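Local coordinates for citrate lyase subunit beta-like protein (Mycobacterium tuberculosis H37Rv, PDB 6CHU) that acts as a magnesium-dependent lyase of the HpcH/HpaI aldolase family, with a bifunctional role in itaconate dissimilation and leucine catabolism, at residues D42-V47 and R72-G77. Residues are numbered along the deposited sequence; the frame is centred on the assembly and turned at random.
Sequences DLEDGV and RINAGG. With ACT (acetate ion), chain E; ACT (acetate ion), chain F.
The substrate-binding Arg72 and Asp42 are neighbours where parallel strands 38-42 and 69-72 of the TIM barrel run out into their loops, both side chains on the same face. The strand pairing continues through Leu43 N to Arg72 O, 2.8 Å. Both side chains have CG anti to the backbone N (chi1 -167° for Asp42, -177° for Arg72). Arg72 then bends at chi3, and its guanidinium meets the carboxylate side-on. Arg72 NE gives an almost straight bond to Asp42 OD1 at 2.8 Å, and Arg72 NH2 reaches Asp42 OD2 at 2.9 Å. Glu44 N bonds to OD1 from the opposite face of the carboxylate, closing an Asx turn. Gly46 N likewise reaches Asp42 OD2 from the face opposite Arg72 NH2. Glu44 OE1 sits over the guanidinium centre, 3.3 Å from Arg72 CZ, and contributes charge without an N-H pointing at it. Glu44 OE2 pairs with Lys100. Further out, Asn74 ND2 reaches Leu43 O at 3.0 Å from above the carbonyl plane, and also bonds to Asp84. Two backbone N-H groups thus hold the Asp42 carboxylate, which would fix the guanidinium's rotation. Arg72 NH1 and NH2 each bind an acetate, probably from the crystallisation liquor, consistent with a site for substrate carboxylates near the magnesium.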
loop_
_atom_site.group_PDB
_atom_site.type_symbol
_atom_site.label_atom_id
_atom_site.label_comp_id
_atom_site.label_asym_id
_atom_site.label_seq_id
_atom_site.Cartn_x
_atom_site.Cartn_y
_atom_site.Cartn_z
ATOM N N ASP A 42 -15.138 26.356 -5.034
ATOM C CA ASP A 42 -13.912 26.219 -4.266
ATOM C C ASP A 42 -13.671 27.463 -3.423
ATOM O O ASP A 42 -13.547 28.568 -3.962
ATOM C CB ASP A 42 -12.732 25.972 -5.201
ATOM C CG ASP A 42 -11.498 25.525 -4.465
ATOM O OD1 ASP A 42 -11.606 25.186 -3.256
ATOM O OD2 ASP A 42 -10.421 25.503 -5.100
ATOM N N LEU A 43 -13.582 27.275 -2.107
ATOM C CA LEU A 43 -13.132 28.316 -1.194
ATOM C C LEU A 43 -11.683 28.122 -0.757
ATOM O O LEU A 43 -11.134 28.995 -0.066
ATOM C CB LEU A 43 -14.035 28.358 0.051
ATOM C CG LEU A 43 -15.534 28.561 -0.180
ATOM C CD1 LEU A 43 -16.277 28.337 1.157
ATOM C CD2 LEU A 43 -15.818 29.954 -0.721
ATOM N N GLU A 44 -11.048 27.013 -1.145
ATOM C CA GLU A 44 -9.681 26.749 -0.706
ATOM C C GLU A 44 -8.669 27.142 -1.786
ATOM O O GLU A 44 -8.629 28.304 -2.201
ATOM C CB GLU A 44 -9.510 25.281 -0.283
ATOM C CG GLU A 44 -8.291 25.056 0.641
ATOM C CD GLU A 44 -7.409 23.880 0.231
ATOM O OE1 GLU A 44 -7.464 23.445 -0.939
ATOM O OE2 GLU A 44 -6.655 23.383 1.100
ATOM N N ASP A 45 -7.842 26.198 -2.249
ATOM C CA ASP A 45 -6.638 26.591 -2.978
ATOM C C ASP A 45 -6.927 27.282 -4.305
ATOM O O ASP A 45 -6.059 28.002 -4.810
ATOM C CB ASP A 45 -5.731 25.380 -3.194
ATOM C CG ASP A 45 -4.914 25.065 -1.967
ATOM O OD1 ASP A 45 -4.983 25.869 -1.003
ATOM O OD2 ASP A 45 -4.225 24.023 -1.955
ATOM N N GLY A 46 -8.120 27.115 -4.867
ATOM C CA GLY A 46 -8.435 27.837 -6.090
ATOM C C GLY A 46 -8.630 29.333 -5.919
ATOM O O GLY A 46 -8.692 30.042 -6.930
ATOM N N VAL A 47 -8.726 29.832 -4.685
ATOM C CA VAL A 47 -9.006 31.240 -4.412
ATOM C C VAL A 47 -7.888 31.812 -3.554
ATOM O O VAL A 47 -7.562 31.250 -2.500
ATOM C CB VAL A 47 -10.363 31.427 -3.707
ATOM C CG1 VAL A 47 -10.585 32.902 -3.336
ATOM C CG2 VAL A 47 -11.494 30.907 -4.589
ATOM N N ARG A 72 -15.952 23.137 -1.667
ATOM C CA ARG A 72 -14.698 22.839 -0.982
ATOM C C ARG A 72 -14.391 23.953 0.007
ATOM O O ARG A 72 -14.205 25.114 -0.382
ATOM C CB ARG A 72 -13.524 22.643 -1.944
ATOM C CG ARG A 72 -12.248 22.266 -1.144
ATOM C CD ARG A 72 -11.125 21.656 -1.982
ATOM N NE ARG A 72 -10.443 22.638 -2.824
ATOM C CZ ARG A 72 -9.285 22.393 -3.441
ATOM N NH1 ARG A 72 -8.705 21.209 -3.286
ATOM N NH2 ARG A 72 -8.707 23.320 -4.205
ATOM N N ILE A 73 -14.378 23.599 1.293
ATOM C CA ILE A 73 -14.068 24.540 2.360
ATOM C C ILE A 73 -12.576 24.468 2.652
ATOM O O ILE A 73 -11.837 23.753 1.974
ATOM C CB ILE A 73 -14.908 24.252 3.620
ATOM C CG1 ILE A 73 -14.588 22.863 4.182
ATOM C CG2 ILE A 73 -16.404 24.379 3.297
ATOM C CD1 ILE A 73 -15.454 22.454 5.415
ATOM N N ASN A 74 -12.125 25.219 3.646
ATOM C CA ASN A 74 -10.725 25.225 4.023
ATOM C C ASN A 74 -10.467 24.177 5.107
ATOM O O ASN A 74 -11.388 23.529 5.615
ATOM C CB ASN A 74 -10.321 26.639 4.448
ATOM C CG ASN A 74 -10.147 27.563 3.246
ATOM O OD1 ASN A 74 -9.069 27.622 2.659
ATOM N ND2 ASN A 74 -11.220 28.248 2.847
ATOM N N ALA A 75 -9.190 23.980 5.428
ATOM C CA ALA A 75 -8.807 22.807 6.205
ATOM C C ALA A 75 -9.247 22.929 7.665
ATOM O O ALA A 75 -9.495 24.020 8.187
ATOM C CB ALA A 75 -7.293 22.583 6.130
ATOM N N GLY A 76 -9.339 21.772 8.324
ATOM C CA GLY A 76 -9.714 21.714 9.726
ATOM C C GLY A 76 -8.848 22.600 10.600
ATOM O O GLY A 76 -7.631 22.684 10.404
ATOM N N GLY A 77 -9.472 23.299 11.539
ATOM C CA GLY A 77 -8.748 24.126 12.477
ATOM C C GLY A 77 -8.354 25.497 11.975
ATOM O O GLY A 77 -7.787 26.277 12.750
HETATM C C ACT E . -6.540 22.778 -6.828
HETATM O O ACT E . -5.671 22.416 -7.665
HETATM O OXT ACT E . -6.460 22.776 -5.579
HETATM C CH3 ACT E . -7.894 23.295 -7.442
HETATM C C ACT F . -6.380 18.891 -4.831
HETATM O O ACT F . -5.633 17.893 -5.038
HETATM O OXT ACT F . -6.301 19.757 -3.906
HETATM C CH3 ACT F . -7.530 19.103 -5.854
HETATM O O HOH W 1 -6.679 24.431 3.499
#